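Local coordinates for protein beta-xylosidase (Uncultured organism, PDB 4MLG) that probably hydrolyses xylo-oligosaccharides, releasing xylose units from their non-reducing ends, on a family 43 glycoside hydrolase beta-propeller that carries a bound calcium ion, at residues G270-H275 and F287-V292; G10-D15 and L300-V305; D44-K49 and G296-R301. All blocks are in the same frame, centred on the assembly; numbering follows the deposited sequence.

Overall arrangement
The three contacts sit on the same side of the chain's centre and converge on a sulfate ion, probably from the crystallisation liquor, that may mark the substrate pocket. Interactions 1 and 2 are closest, about 8 Å between centres, and share a sheet: strands 283-290 and 302-308 are neighbours in it, and Asp290 OD2 meets Lys304 NZ at 2.8 Å. The centre of interaction 3 lies about 11 Å from each of the other two centres. Interaction 3 shares Leu300 and Arg301 with interaction 2, so one arginine is held from two sides. Interaction 1 also packs against that arginine through Thr272, and its His274 reaches both the sulfate and the calcium ion.

Interaction 1 of 3, residues G270-H275 and F287-V292; sequences GWTTHH and FHHDCV. With CA (calcium ion), chain M; SO4 (sulfate ion), chain N.
The first torsions of Thr272 and His289 put OG1 of the threonine (chi1 68°) and CG of the histidine (chi1 64°) between the backbone N and the carbonyl carbon of their own residues. The two side chains cross obliquely, and Thr272 OG1 lies 3.3 Å from His289 NE2 in a weak hydrogen bond in which either could be the donor. The other ring nitrogen of His289, ND1, is bonded to the backbone N of Asp15, so the imidazole is held at both nitrogens. His274 also touches this ring: its CB is 3.4 Å from His289 CE1, and its carbonyl oxygen lies over one face.

The two backbones run in nearly opposite directions and are stitched by CA-H...O contacts, His288 CA to His274 O at 3.2 Å and His275 CA to Phe287 O at 3.1 Å. A water between the segments accepts a bond from His274 N. At the other end Gly270 CA rests 3.7 Å from Cys291 SG, and the backbone angles at Gly270 are ones that suit glycine.

The His274 ring turns away from strand 283-290. Its CG is anti to the backbone N (chi1 -153°), and the imidazole bridges two ligands: NE2 binds the calcium ion at 2.8 Å, with the metal in the ring plane, and ND1 gives a weak bond to sulfate O2 at 3.3 Å. Asp85 is the other protein ligand of the metal. A loop histidine on a calcium ion within the five-bladed propeller, beside the probable substrate pocket, is consistent with the calcium site found at the propeller centre of other family 43 enzymes.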
loop_
_atom_site.group_PDB
_atom_site.type_symbol
_atom_site.label_atom_id
_atom_site.label_comp_id
_atom_site.label_asym_id
_atom_site.label_seq_id
_atom_site.Cartn_x
_atom_site.Cartn_y
_atom_site.Cartn_z
ATOM N N GLY A 270 -28.286 2.146 16.297
ATOM C CA GLY A 270 -26.957 2.455 15.810
ATOM C C GLY A 270 -26.901 2.271 14.307
ATOM O O GLY A 270 -27.652 1.472 13.747
ATOM N N TRP A 271 -26.012 3.009 13.652
ATOM C CA TRP A 271 -25.916 2.975 12.199
ATOM C C TRP A 271 -25.321 1.659 11.711
ATOM O O TRP A 271 -25.712 1.137 10.668
ATOM C CB TRP A 271 -25.069 4.147 11.698
ATOM C CG TRP A 271 -25.220 4.427 10.233
ATOM C CD1 TRP A 271 -26.031 5.362 9.659
ATOM C CD2 TRP A 271 -24.538 3.772 9.155
ATOM N NE1 TRP A 271 -25.898 5.328 8.290
ATOM C CE2 TRP A 271 -24.987 4.361 7.957
ATOM C CE3 TRP A 271 -23.591 2.745 9.088
ATOM C CZ2 TRP A 271 -24.523 3.958 6.707
ATOM C CZ3 TRP A 271 -23.133 2.344 7.845
ATOM C CH2 TRP A 271 -23.599 2.949 6.672
ATOM N N THR A 272 -24.373 1.122 12.470
ATOM C CA THR A 272 -23.659 -0.075 12.047
ATOM C C THR A 272 -24.277 -1.351 12.604
ATOM O O THR A 272 -24.831 -1.362 13.702
ATOM C CB THR A 272 -22.182 -0.024 12.471
ATOM O OG1 THR A 272 -22.092 -0.103 13.898
ATOM C CG2 THR A 272 -21.537 1.267 11.996
ATOM N N THR A 273 -24.177 -2.425 11.829
ATOM C CA THR A 273 -24.557 -3.750 12.298
ATOM C C THR A 273 -23.506 -4.769 11.854
ATOM O O THR A 273 -23.135 -4.832 10.682
ATOM C CB THR A 273 -25.979 -4.150 11.830
ATOM O OG1 THR A 273 -26.292 -5.464 12.306
ATOM C CG2 THR A 273 -26.096 -4.112 10.310
ATOM N N HIS A 274 -23.004 -5.544 12.808
ATOM C CA HIS A 274 -21.929 -6.494 12.540
ATOM C C HIS A 274 -22.200 -7.773 13.313
ATOM O O HIS A 274 -22.822 -7.734 14.373
ATOM C CB HIS A 274 -20.587 -5.903 12.962
ATOM C CG HIS A 274 -19.421 -6.437 12.192
ATOM N ND1 HIS A 274 -18.722 -5.676 11.281
ATOM C CD2 HIS A 274 -18.832 -7.656 12.196
ATOM C CE1 HIS A 274 -17.750 -6.402 10.758
ATOM N NE2 HIS A 274 -17.797 -7.608 11.294
ATOM N N HIS A 275 -21.728 -8.905 12.800
ATOM C CA HIS A 275 -22.129 -10.187 13.365
ATOM C C HIS A 275 -21.119 -11.316 13.185
ATOM O O HIS A 275 -20.059 -11.141 12.584
ATOM C CB HIS A 275 -23.430 -10.635 12.714
ATOM C CG HIS A 275 -23.243 -11.131 11.317
ATOM N ND1 HIS A 275 -22.837 -10.310 10.288
ATOM C CD2 HIS A 275 -23.373 -12.368 10.783
ATOM C CE1 HIS A 275 -22.741 -11.016 9.176
ATOM N NE2 HIS A 275 -23.059 -12.269 9.450
ATOM N N PHE A 287 -24.126 -13.584 17.335
ATOM C CA PHE A 287 -23.442 -12.529 18.069
ATOM C C PHE A 287 -23.449 -11.256 17.234
ATOM O O PHE A 287 -23.127 -11.291 16.050
ATOM C CB PHE A 287 -22.003 -12.935 18.392
ATOM C CG PHE A 287 -21.896 -14.082 19.357
ATOM C CD1 PHE A 287 -21.717 -13.849 20.711
ATOM C CD2 PHE A 287 -21.969 -15.391 18.911
ATOM C CE1 PHE A 287 -21.616 -14.900 21.601
ATOM C CE2 PHE A 287 -21.869 -16.445 19.798
ATOM C CZ PHE A 287 -21.694 -16.198 21.144
ATOM N N HIS A 288 -23.823 -10.140 17.849
ATOM C CA HIS A 288 -23.870 -8.857 17.153
ATOM C C HIS A 288 -23.767 -7.704 18.146
ATOM O O HIS A 288 -23.315 -7.898 19.274
ATOM C CB HIS A 288 -25.146 -8.740 16.313
ATOM C CG HIS A 288 -26.410 -8.915 17.098
ATOM N ND1 HIS A 288 -26.797 -10.128 17.625
ATOM C CD2 HIS A 288 -27.381 -8.033 17.432
ATOM C CE1 HIS A 288 -27.948 -9.984 18.257
ATOM N NE2 HIS A 288 -28.324 -8.722 18.154
ATOM N N HIS A 289 -24.178 -6.508 17.732
ATOM C CA HIS A 289 -24.139 -5.351 18.624
ATOM C C HIS A 289 -25.190 -4.291 18.301
ATOM O O HIS A 289 -25.713 -4.235 17.189
ATOM C CB HIS A 289 -22.743 -4.713 18.631
ATOM C CG HIS A 289 -22.321 -4.142 17.312
ATOM N ND1 HIS A 289 -21.130 -4.478 16.704
ATOM C CD2 HIS A 289 -22.921 -3.248 16.489
ATOM C CE1 HIS A 289 -21.018 -3.821 15.564
ATOM N NE2 HIS A 289 -22.092 -3.071 15.407
ATOM N N ASP A 290 -25.488 -3.452 19.289
ATOM C CA ASP A 290 -26.274 -2.242 19.072
ATOM C C ASP A 290 -25.826 -1.142 20.033
ATOM O O ASP A 290 -25.000 -1.378 20.914
ATOM C CB ASP A 290 -27.781 -2.508 19.184
ATOM C CG ASP A 290 -28.174 -3.170 20.492
ATOM O OD1 ASP A 290 -27.429 -3.056 21.487
ATOM O OD2 ASP A 290 -29.249 -3.803 20.524
ATOM N N CYS A 291 -26.371 0.056 19.864
ATOM C CA CYS A 291 -25.926 1.198 20.653
ATOM C C CYS A 291 -26.948 1.616 21.705
ATOM O O CYS A 291 -27.146 2.806 21.956
ATOM C CB CYS A 291 -25.589 2.372 19.732
ATOM S SG CYS A 291 -24.417 1.947 18.421
ATOM N N VAL A 292 -27.590 0.628 22.322
ATOM C CA VAL A 292 -28.562 0.888 23.382
ATOM C C VAL A 292 -27.937 1.408 24.691
ATOM O O VAL A 292 -28.414 2.402 25.239
ATOM C CB VAL A 292 -29.482 -0.336 23.643
ATOM C CG1 VAL A 292 -30.370 -0.093 24.853
ATOM C CG2 VAL A 292 -30.322 -0.640 22.412
HETATM CA CA CA M . -16.490 -10.068 11.117
HETATM S S SO4 N . -16.451 -1.598 10.960
HETATM O O1 SO4 N . -16.208 -1.490 12.395
HETATM O O2 SO4 N . -17.328 -2.735 10.696
HETATM O O3 SO4 N . -17.080 -0.371 10.479
HETATM O O4 SO4 N . -15.181 -1.806 10.272
HETATM O O HOH W 1 -25.276 -5.413 15.109
#

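Interaction 2 of 3, residues G10-D15 and L300-V305; sequences GDYMAD and LRSLKV. With SO4 (sulfate ion), chain N.
Arg301 NH1 is gripped by several groups: Asp15 OD1 at 3.4 Å, sulfate O1 through a weak but straight bond (168°), and, also weakly, the hydroxyl of Thr272. The contact joins two blades of the beta-propeller, the first sheet, with strand 12-14, and the last, with strand 302-308. Segments 12-14 and 302-305 run about 60° apart and exchange no hydrogen bonds, although the backbones come close; side chains add to the contact. The Asp15 carboxylate stands almost perpendicular to the guanidinium and OD1 lies well out of its plane, which makes this pairing one of charge alone. Asp15 OD2 is bonded to Ser30, and Arg301 NE forms a salt bridge with Asp32. Ala14 CB sits over one guanidinium face, offset toward the rim, 3.3 Å from Arg301 NE. A leucine in place of Arg301 would probably leave Asp15 and Asp32 without their positive partner and the sulfate site without this donor.

Farther along, Met13 CB packs on Leu303 CD2 at 3.6 Å. Ser302 OG approaches the edge of the Tyr12 ring, while Leu300 CB stands over its face, 4.0 Å from the ring centroid and 3° off the normal.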
loop_
_atom_site.group_PDB
_atom_site.type_symbol
_atom_site.label_atom_id
_atom_site.label_comp_id
_atom_site.label_asym_id
_atom_site.label_seq_id
_atom_site.Cartn_x
_atom_site.Cartn_y
_atom_site.Cartn_z
ATOM N N GLY A 10 -19.617 -3.575 30.932
ATOM C CA GLY A 10 -18.626 -2.653 31.457
ATOM C C GLY A 10 -17.886 -1.833 30.416
ATOM O O GLY A 10 -17.412 -0.733 30.707
ATOM N N ASP A 11 -17.781 -2.362 29.201
ATOM C CA ASP A 11 -17.041 -1.686 28.140
ATOM C C ASP A 11 -17.798 -1.754 26.817
ATOM O O ASP A 11 -18.811 -2.443 26.708
ATOM C CB ASP A 11 -15.651 -2.309 27.986
ATOM C CG ASP A 11 -14.586 -1.287 27.635
ATOM O OD1 ASP A 11 -14.926 -0.258 27.014
ATOM O OD2 ASP A 11 -13.409 -1.513 27.984
ATOM N N TYR A 12 -17.303 -1.035 25.812
ATOM C CA TYR A 12 -17.923 -1.045 24.491
ATOM C C TYR A 12 -17.150 -1.919 23.505
ATOM O O TYR A 12 -16.120 -1.509 22.969
ATOM C CB TYR A 12 -18.061 0.378 23.943
ATOM C CG TYR A 12 -19.052 1.238 24.698
ATOM C CD1 TYR A 12 -20.414 0.964 24.653
ATOM C CD2 TYR A 12 -18.630 2.329 25.447
ATOM C CE1 TYR A 12 -21.324 1.746 25.338
ATOM C CE2 TYR A 12 -19.534 3.118 26.134
ATOM C CZ TYR A 12 -20.879 2.822 26.077
ATOM O OH TYR A 12 -21.780 3.605 26.761
ATOM N N MET A 13 -17.655 -3.126 23.271
ATOM C CA MET A 13 -17.030 -4.050 22.331
ATOM C C MET A 13 -17.939 -4.301 21.130
ATOM O O MET A 13 -19.129 -4.580 21.290
ATOM C CB MET A 13 -16.685 -5.368 23.025
ATOM C CG MET A 13 -15.762 -5.214 24.221
ATOM S SD MET A 13 -14.107 -4.661 23.768
ATOM C CE MET A 13 -13.395 -4.381 25.387
ATOM N N ALA A 14 -17.375 -4.203 19.930
ATOM C CA ALA A 14 -18.162 -4.305 18.705
ATOM C C ALA A 14 -17.560 -5.281 17.703
ATOM O O ALA A 14 -16.453 -5.778 17.897
ATOM C CB ALA A 14 -18.315 -2.938 18.068
ATOM N N ASP A 15 -18.302 -5.530 16.625
ATOM C CA ASP A 15 -17.883 -6.438 15.557
ATOM C C ASP A 15 -17.433 -7.800 16.086
ATOM O O ASP A 15 -16.298 -8.212 15.849
ATOM C CB ASP A 15 -16.759 -5.806 14.729
ATOM C CG ASP A 15 -17.047 -4.365 14.358
ATOM O OD1 ASP A 15 -18.212 -4.052 14.031
ATOM O OD2 ASP A 15 -16.108 -3.542 14.398
ATOM N N LEU A 300 -20.063 3.977 19.600
ATOM C CA LEU A 300 -20.002 3.280 20.880
ATOM C C LEU A 300 -20.989 2.118 20.884
ATOM O O LEU A 300 -22.186 2.309 21.092
ATOM C CB LEU A 300 -20.309 4.236 22.032
ATOM C CG LEU A 300 -19.374 5.434 22.209
ATOM C CD1 LEU A 300 -19.806 6.270 23.402
ATOM C CD2 LEU A 300 -17.938 4.969 22.368
ATOM N N ARG A 301 -20.476 0.914 20.658
ATOM C CA ARG A 301 -21.326 -0.253 20.465
ATOM C C ARG A 301 -21.119 -1.306 21.550
ATOM O O ARG A 301 -20.004 -1.515 22.021
ATOM C CB ARG A 301 -21.063 -0.855 19.083
ATOM C CG ARG A 301 -21.331 0.111 17.939
ATOM C CD ARG A 301 -20.600 -0.287 16.666
ATOM N NE ARG A 301 -19.159 -0.062 16.761
ATOM C CZ ARG A 301 -18.302 -0.273 15.767
ATOM N NH1 ARG A 301 -18.735 -0.713 14.594
ATOM N NH2 ARG A 301 -17.009 -0.043 15.946
ATOM N N SER A 302 -22.207 -1.963 21.941
ATOM C CA SER A 302 -22.150 -3.011 22.953
ATOM C C SER A 302 -22.560 -4.340 22.337
ATOM O O SER A 302 -23.631 -4.447 21.741
ATOM C CB SER A 302 -23.070 -2.670 24.124
ATOM O OG SER A 302 -22.777 -1.385 24.645
ATOM N N LEU A 303 -21.711 -5.354 22.477
ATOM C CA LEU A 303 -21.990 -6.646 21.862
ATOM C C LEU A 303 -23.086 -7.423 22.585
ATOM O O LEU A 303 -23.260 -7.299 23.798
ATOM C CB LEU A 303 -20.717 -7.490 21.702
ATOM C CG LEU A 303 -19.685 -7.622 22.828
ATOM C CD1 LEU A 303 -20.248 -8.320 24.050
ATOM C CD2 LEU A 303 -18.472 -8.375 22.313
ATOM N N LYS A 304 -23.823 -8.224 21.824
ATOM C CA LYS A 304 -24.942 -8.980 22.365
ATOM C C LYS A 304 -25.146 -10.271 21.578
ATOM O O LYS A 304 -24.679 -10.398 20.446
ATOM C CB LYS A 304 -26.212 -8.129 22.337
ATOM C CG LYS A 304 -26.568 -7.598 20.957
ATOM C CD LYS A 304 -27.697 -6.584 21.026
ATOM C CE LYS A 304 -28.939 -7.181 21.663
ATOM N NZ LYS A 304 -30.057 -6.200 21.739
ATOM N N VAL A 305 -25.843 -11.227 22.179
ATOM C CA VAL A 305 -26.052 -12.519 21.538
ATOM C C VAL A 305 -27.526 -12.919 21.519
ATOM O O VAL A 305 -28.228 -12.807 22.526
ATOM C CB VAL A 305 -25.200 -13.626 22.205
ATOM C CG1 VAL A 305 -25.403 -13.631 23.715
ATOM C CG2 VAL A 305 -25.514 -14.988 21.606
HETATM S S SO4 N . -16.451 -1.598 10.960
HETATM O O1 SO4 N . -16.208 -1.490 12.395
HETATM O O2 SO4 N . -17.328 -2.735 10.696
HETATM O O3 SO4 N . -17.080 -0.371 10.479
HETATM O O4 SO4 N . -15.181 -1.806 10.272
HETATM O O HOH W 2 -21.544 -2.193 27.400
#

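Interaction 3 of 3, residues D44-K49 and G296-R301; sequences DHFNMK and GKTWLR. With SO4 (sulfate ion), chain N.
A sulfate ion, which may mark the substrate pocket, lies beside this contact, where Phe46 and Met48 close on the guanidinium of Arg301. Phe46 CE1 lies over the centre of one face of that group, 3.7 Å from Arg301 CZ, and Phe46 CD1 comes within 3.6 Å of Arg301 NH2. The two planes are 49° apart, so the ring leans over the guanidinium instead of stacking flat on it. Ala14 covers the opposite face, and the flat group, whose NE is salt-bridged to Asp32, is sandwiched between the two. Met48 comes from the edge: its CE lies near the guanidinium plane, 3.7 Å from Arg301 NH2. The methionine chain bends to get there, with chi3 at 88° turning CE out of an extended line, and it also packs on Trp84.

Both segments are loops of the beta-propeller: loop 44-49 leads into strand 50-56, loop 296-301 leads into strand 302-308, and each is shaped by a tight turn. Phe46 is the centre of an inverse gamma turn, with a weak bond from Asn47 N to His45 O. The carbonyl of Phe46 accepts bonds from the side chains of Trp84 and Gln82, which ties this loop to strand 81-91. In the other segment, Lys297 to Leu300 form a type I beta turn, closed by Leu300 N to Lys297 O at 3.0 Å.

The turn presents two more apolar groups. Thr298 CG2 touches Phe46 CZ at 3.9 Å. His45 and Trp299 cross at about a right angle, with Trp299 CB at the imidazole edge, in its plane, 3.8 Å from His45 CD2. That same CD2 lies over one face of the Phe46 ring, toward its rim. The indole of Trp299 leads away from the 44-49 loop, and its NE1 makes a weak hydrogen bond to Glu34.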
loop_
_atom_site.group_PDB
_atom_site.type_symbol
_atom_site.label_atom_id
_atom_site.label_comp_id
_atom_site.label_asym_id
_atom_site.label_seq_id
_atom_site.Cartn_x
_atom_site.Cartn_y
_atom_site.Cartn_z
ATOM N N ASP A 44 -13.539 8.449 10.708
ATOM C CA ASP A 44 -12.449 8.763 11.630
ATOM C C ASP A 44 -12.858 8.539 13.084
ATOM O O ASP A 44 -12.015 8.254 13.935
ATOM C CB ASP A 44 -11.959 10.200 11.432
ATOM C CG ASP A 44 -11.003 10.338 10.261
ATOM O OD1 ASP A 44 -10.347 9.336 9.907
ATOM O OD2 ASP A 44 -10.904 11.449 9.697
ATOM N N HIS A 45 -14.153 8.665 13.365
ATOM C CA HIS A 45 -14.663 8.453 14.718
ATOM C C HIS A 45 -14.549 6.993 15.148
ATOM O O HIS A 45 -14.578 6.683 16.339
ATOM C CB HIS A 45 -16.109 8.941 14.842
ATOM C CG HIS A 45 -17.021 8.408 13.782
ATOM N ND1 HIS A 45 -17.095 8.959 12.521
ATOM C CD2 HIS A 45 -17.901 7.380 13.796
ATOM C CE1 HIS A 45 -17.979 8.290 11.802
ATOM N NE2 HIS A 45 -18.484 7.328 12.554
ATOM N N PHE A 46 -14.423 6.097 14.173
ATOM C CA PHE A 46 -14.116 4.704 14.462
ATOM C C PHE A 46 -12.616 4.563 14.678
ATOM O O PHE A 46 -11.903 4.018 13.836
ATOM C CB PHE A 46 -14.576 3.796 13.321
ATOM C CG PHE A 46 -16.068 3.699 13.186
ATOM C CD1 PHE A 46 -16.818 3.022 14.133
ATOM C CD2 PHE A 46 -16.720 4.275 12.109
ATOM C CE1 PHE A 46 -18.191 2.928 14.011
ATOM C CE2 PHE A 46 -18.095 4.182 11.982
ATOM C CZ PHE A 46 -18.830 3.508 12.935
ATOM N N ASN A 47 -12.143 5.065 15.813
ATOM C CA ASN A 47 -10.716 5.116 16.094
ATOM C C ASN A 47 -10.299 4.091 17.142
ATOM O O ASN A 47 -9.650 4.435 18.129
ATOM C CB ASN A 47 -10.325 6.522 16.557
ATOM C CG ASN A 47 -8.836 6.783 16.444
ATOM O OD1 ASN A 47 -8.161 6.233 15.573
ATOM N ND2 ASN A 47 -8.314 7.625 17.328
ATOM N N MET A 48 -10.678 2.835 16.929
ATOM C CA MET A 48 -10.282 1.766 17.840
ATOM C C MET A 48 -8.773 1.559 17.776
ATOM O O MET A 48 -8.145 1.844 16.756
ATOM C CB MET A 48 -11.019 0.467 17.508
ATOM C CG MET A 48 -12.532 0.591 17.556
ATOM S SD MET A 48 -13.222 1.352 16.078
ATOM C CE MET A 48 -13.449 -0.090 15.044
ATOM N N LYS A 49 -8.188 1.068 18.863
ATOM C CA LYS A 49 -6.735 0.962 18.936
ATOM C C LYS A 49 -6.222 -0.316 19.602
ATOM O O LYS A 49 -5.014 -0.495 19.747
ATOM C CB LYS A 49 -6.149 2.189 19.640
ATOM C CG LYS A 49 -6.767 2.481 20.996
ATOM C CD LYS A 49 -6.183 3.744 21.606
ATOM C CE LYS A 49 -6.848 4.076 22.933
ATOM N NZ LYS A 49 -6.262 5.292 23.562
ATOM N N GLY A 296 -27.635 5.447 21.603
ATOM C CA GLY A 296 -27.725 5.842 20.208
ATOM C C GLY A 296 -26.427 6.266 19.546
ATOM O O GLY A 296 -26.406 6.557 18.350
ATOM N N LYS A 297 -25.344 6.303 20.314
ATOM C CA LYS A 297 -24.049 6.708 19.776
ATOM C C LYS A 297 -23.435 5.614 18.903
ATOM O O LYS A 297 -23.006 4.576 19.406
ATOM C CB LYS A 297 -23.095 7.101 20.906
ATOM C CG LYS A 297 -23.591 8.269 21.745
ATOM C CD LYS A 297 -22.603 8.640 22.839
ATOM C CE LYS A 297 -23.134 9.789 23.686
ATOM N NZ LYS A 297 -22.195 10.167 24.778
ATOM N N THR A 298 -23.395 5.870 17.598
ATOM C CA THR A 298 -22.918 4.905 16.606
ATOM C C THR A 298 -21.530 4.335 16.905
ATOM O O THR A 298 -21.316 3.125 16.820
ATOM C CB THR A 298 -22.911 5.530 15.196
ATOM O OG1 THR A 298 -24.245 5.905 14.830
ATOM C CG2 THR A 298 -22.363 4.549 14.170
ATOM N N TRP A 299 -20.594 5.209 17.263
ATOM C CA TRP A 299 -19.207 4.804 17.478
ATOM C C TRP A 299 -18.990 4.123 18.828
ATOM O O TRP A 299 -17.870 3.738 19.162
ATOM C CB TRP A 299 -18.269 6.005 17.327
ATOM C CG TRP A 299 -18.593 7.137 18.249
ATOM C CD1 TRP A 299 -17.988 7.423 19.437
ATOM C CD2 TRP A 299 -19.605 8.133 18.062
ATOM N NE1 TRP A 299 -18.558 8.539 20.001
ATOM C CE2 TRP A 299 -19.555 8.993 19.177
ATOM C CE3 TRP A 299 -20.548 8.382 17.061
ATOM C CZ2 TRP A 299 -20.411 10.083 19.318
ATOM C CZ3 TRP A 299 -21.398 9.464 17.202
ATOM C CH2 TRP A 299 -21.323 10.301 18.322
ATOM N N LEU A 300 -20.063 3.977 19.600
ATOM C CA LEU A 300 -20.002 3.280 20.880
ATOM C C LEU A 300 -20.989 2.118 20.884
ATOM O O LEU A 300 -22.186 2.309 21.092
ATOM C CB LEU A 300 -20.309 4.236 22.032
ATOM C CG LEU A 300 -19.374 5.434 22.209
ATOM C CD1 LEU A 300 -19.806 6.270 23.402
ATOM C CD2 LEU A 300 -17.938 4.969 22.368
ATOM N N ARG A 301 -20.476 0.914 20.658
ATOM C CA ARG A 301 -21.326 -0.253 20.465
ATOM C C ARG A 301 -21.119 -1.306 21.550
ATOM O O ARG A 301 -20.004 -1.515 22.021
ATOM C CB ARG A 301 -21.063 -0.855 19.083
ATOM C CG ARG A 301 -21.331 0.111 17.939
ATOM C CD ARG A 301 -20.600 -0.287 16.666
ATOM N NE ARG A 301 -19.159 -0.062 16.761
ATOM C CZ ARG A 301 -18.302 -0.273 15.767
ATOM N NH1 ARG A 301 -18.735 -0.713 14.594
ATOM N NH2 ARG A 301 -17.009 -0.043 15.946
HETATM S S SO4 N . -16.451 -1.598 10.960
HETATM O O1 SO4 N . -16.208 -1.490 12.395
HETATM O O2 SO4 N . -17.328 -2.735 10.696
HETATM O O3 SO4 N . -17.080 -0.371 10.479
HETATM O O4 SO4 N . -15.181 -1.806 10.272
#